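Local structure of 16S rRNA methylase (Uncultured bacterium, 7JLZ) at residues Gly81-Phe86 with Trp103-Leu107. The protein probably methylates N1 of adenine 1408 in the 16S rRNA of the 30S ribosomal subunit, a modification linked to aminoglycoside resistance. Sequence-based numbering, arbitrary orientation.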
ATOM      1  N   GLY A  81       9.195   6.850  -4.742  1.00 26.55           N
ATOM      2  CA  GLY A  81       9.799   6.240  -3.571  1.00 22.18           C
ATOM      3  C   GLY A  81       9.883   4.739  -3.715  1.00 26.05           C
ATOM      4  O   GLY A  81       9.280   4.138  -4.605  1.00 24.99           O
ATOM      5  N   SER A  82      10.658   4.144  -2.815  1.00 28.03           N
ATOM      6  CA  SER A  82      10.885   2.708  -2.752  1.00 28.57           C
ATOM      7  C   SER A  82      11.408   2.430  -1.351  1.00 28.26           C
ATOM      8  O   SER A  82      11.682   3.361  -0.588  1.00 28.34           O
ATOM      9  CB  SER A  82      11.894   2.241  -3.806  1.00 29.06           C
ATOM     10  OG  SER A  82      13.204   2.681  -3.478  1.00 29.44           O
ATOM     11  N   VAL A  83      11.552   1.141  -1.019  1.00 27.54           N
ATOM     12  CA  VAL A  83      12.147   0.779   0.275  1.00 27.05           C
ATOM     13  C   VAL A  83      13.499   1.452   0.436  1.00 33.57           C
ATOM     14  O   VAL A  83      13.810   2.032   1.483  1.00 36.53           O
ATOM     15  CB  VAL A  83      12.286  -0.748   0.413  1.00 30.05           C
ATOM     16  CG1 VAL A  83      13.178  -1.091   1.614  1.00 33.07           C
ATOM     17  CG2 VAL A  83      10.945  -1.415   0.559  1.00 28.77           C
ATOM     18  N   GLU A  84      14.324   1.384  -0.608  1.00 30.03           N
ATOM     19  CA  GLU A  84      15.697   1.860  -0.548  1.00 33.92           C
ATOM     20  C   GLU A  84      15.799   3.379  -0.615  1.00 30.84           C
ATOM     21  O   GLU A  84      16.791   3.944  -0.139  1.00 31.89           O
ATOM     22  CB  GLU A  84      16.505   1.227  -1.680  1.00 37.01           C
ATOM     23  CG  GLU A  84      16.700  -0.286  -1.559  1.00 45.02           C
ATOM     24  CD  GLU A  84      15.429  -1.105  -1.778  1.00 44.77           C
ATOM     25  OE1 GLU A  84      15.319  -2.179  -1.145  1.00 47.66           O
ATOM     26  OE2 GLU A  84      14.552  -0.681  -2.570  1.00 40.60           O
ATOM     27  N   TYR A  85      14.808   4.047  -1.207  1.00 28.60           N
ATOM     28  CA  TYR A  85      14.758   5.503  -1.315  1.00 28.97           C
ATOM     29  C   TYR A  85      13.381   5.943  -0.843  1.00 31.51           C
ATOM     30  O   TYR A  85      12.523   6.342  -1.635  1.00 27.76           O
ATOM     31  CB  TYR A  85      15.043   5.972  -2.744  1.00 31.91           C
ATOM     32  CG  TYR A  85      16.448   5.652  -3.190  1.00 34.49           C
ATOM     33  CD1 TYR A  85      17.513   6.490  -2.870  1.00 36.30           C
ATOM     34  CD2 TYR A  85      16.714   4.506  -3.926  1.00 37.53           C
ATOM     35  CE1 TYR A  85      18.802   6.195  -3.280  1.00 42.73           C
ATOM     36  CE2 TYR A  85      17.990   4.204  -4.337  1.00 37.78           C
ATOM     37  CZ  TYR A  85      19.031   5.049  -4.015  1.00 40.45           C
ATOM     38  OH  TYR A  85      20.307   4.743  -4.428  1.00 43.23           O
ATOM     39  N   PHE A  86      13.163   5.830   0.461  1.00 27.10           N
ATOM     40  CA  PHE A  86      11.837   6.177   0.925  1.00 26.81           C
ATOM     41  C   PHE A  86      11.804   7.613   1.439  1.00 27.51           C
ATOM     42  O   PHE A  86      12.745   8.051   2.114  1.00 28.25           O
ATOM     43  CB  PHE A  86      11.393   5.226   2.033  1.00 29.71           C
ATOM     44  CG  PHE A  86       9.951   5.365   2.362  1.00 26.26           C
ATOM     45  CD1 PHE A  86       9.536   6.283   3.316  1.00 28.46           C
ATOM     46  CD2 PHE A  86       9.001   4.640   1.662  1.00 26.08           C
ATOM     47  CE1 PHE A  86       8.193   6.436   3.589  1.00 25.96           C
ATOM     48  CE2 PHE A  86       7.659   4.790   1.929  1.00 28.34           C
ATOM     49  CZ  PHE A  86       7.249   5.692   2.888  1.00 28.89           C
ATOM     50  N   TRP A 103       6.116  -4.998  -3.472  1.00 32.44           N
ATOM     51  CA  TRP A 103       6.592  -3.622  -3.562  1.00 30.70           C
ATOM     52  C   TRP A 103       8.099  -3.706  -3.350  1.00 33.00           C
ATOM     53  O   TRP A 103       8.617  -3.402  -2.277  1.00 34.65           O
ATOM     54  CB  TRP A 103       5.907  -2.707  -2.548  1.00 28.07           C
ATOM     55  CG  TRP A 103       6.095  -1.231  -2.817  1.00 27.26           C
ATOM     56  CD1 TRP A 103       5.615  -0.525  -3.889  1.00 27.70           C
ATOM     57  CD2 TRP A 103       6.798  -0.279  -1.998  1.00 29.28           C
ATOM     58  NE1 TRP A 103       5.971   0.801  -3.781  1.00 28.26           N
ATOM     59  CE2 TRP A 103       6.703   0.973  -2.637  1.00 27.73           C
ATOM     60  CE3 TRP A 103       7.504  -0.367  -0.794  1.00 26.68           C
ATOM     61  CZ2 TRP A 103       7.272   2.128  -2.109  1.00 25.25           C
ATOM     62  CZ3 TRP A 103       8.070   0.782  -0.270  1.00 27.16           C
ATOM     63  CH2 TRP A 103       7.951   2.011  -0.929  1.00 27.50           C
ATOM     64  N   GLY A 104       8.803  -4.151  -4.386  1.00 36.85           N
ATOM     65  CA  GLY A 104      10.253  -4.209  -4.306  1.00 35.99           C
ATOM     66  C   GLY A 104      10.693  -5.252  -3.303  1.00 34.54           C
ATOM     67  O   GLY A 104      10.198  -6.384  -3.291  1.00 38.26           O
ATOM     68  N   SER A 105      11.619  -4.866  -2.429  1.00 35.31           N
ATOM     69  CA  SER A 105      12.161  -5.780  -1.433  1.00 34.29           C
ATOM     70  C   SER A 105      11.269  -5.932  -0.205  1.00 35.50           C
ATOM     71  O   SER A 105      11.584  -6.748   0.666  1.00 35.83           O
ATOM     72  CB  SER A 105      13.541  -5.301  -0.997  1.00 39.78           C
ATOM     73  OG  SER A 105      13.451  -3.974  -0.508  1.00 38.52           O
ATOM     74  N   LEU A 106      10.180  -5.174  -0.106  1.00 33.81           N
ATOM     75  CA  LEU A 106       9.379  -5.164   1.115  1.00 32.31           C
ATOM     76  C   LEU A 106       8.715  -6.519   1.329  1.00 32.36           C
ATOM     77  O   LEU A 106       7.952  -6.985   0.474  1.00 36.46           O
ATOM     78  CB  LEU A 106       8.324  -4.064   1.038  1.00 33.01           C
ATOM     79  CG  LEU A 106       7.575  -3.807   2.343  1.00 33.72           C
ATOM     80  CD1 LEU A 106       8.557  -3.438   3.454  1.00 38.06           C
ATOM     81  CD2 LEU A 106       6.525  -2.728   2.166  1.00 35.03           C
ATOM     82  N   LEU A 107       8.991  -7.148   2.475  1.00 33.98           N
ATOM     83  CA  LEU A 107       8.387  -8.437   2.826  1.00 36.04           C
ATOM     84  C   LEU A 107       8.651  -9.480   1.744  1.00 43.32           C
ATOM     85  O   LEU A 107       7.826 -10.352   1.477  1.00 48.25           O
ATOM     86  CB  LEU A 107       6.884  -8.290   3.087  1.00 36.02           C
ATOM     87  CG  LEU A 107       6.458  -7.417   4.275  1.00 32.85           C
ATOM     88  CD1 LEU A 107       4.968  -7.150   4.239  1.00 34.20           C
ATOM     89  CD2 LEU A 107       6.875  -8.041   5.612  1.00 34.43           C
TER
HETATM   90  O   HOH W   1      10.308  -0.874  -2.823  1.00 32.21           O
HETATM   91  O   HOH W   2      12.892  -2.242  -3.344  1.00 42.53           O
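Ser105 gives its hydroxyl hydrogen to Glu84, with OG 2.7 Å from OE1. The bond uses the syn lone pair of OE1, on the side of the other carboxylate oxygen. Glu84 reaches it because its chain bends at chi2 (70°). Lys117 adds a weak, long ion pair to the same oxygen.

Water 1 bridges the segments. It accepts from Val83 N at 3.0 Å and donates to Trp103 O, lying over one face of the indole near its rim. Water 2 accepts from Ser105 N at 3.1 Å. Its link to Glu84 OE2 is doubtful, because the 2.4 Å between them is too short.

The segments are loops that follow strands 76-80 and 94-100 of the Rossmann-like methyltransferase sheet. Residues 103-106 form a type II' beta turn, with Gly104 at positive phi. In the other loop, Ser82 OG accepts from Tyr85 N in an ST motif.

The Trp103 ring packs against the backbone of Ser82, CH2 3.5 Å from Ser82 C. Among apolar side chains, Val83 CG2 touches Trp103 CZ3 at 3.7 Å and Leu106 CB at 3.8 Å. Phe86 and Trp103 meet edge to edge, Phe86 CD2 to Trp103 CH2, their side chains crossing at about a right angle. Trp103 NE1 is hydrogen-bonded to Ile54 O, which ties the indole to strand 49-55.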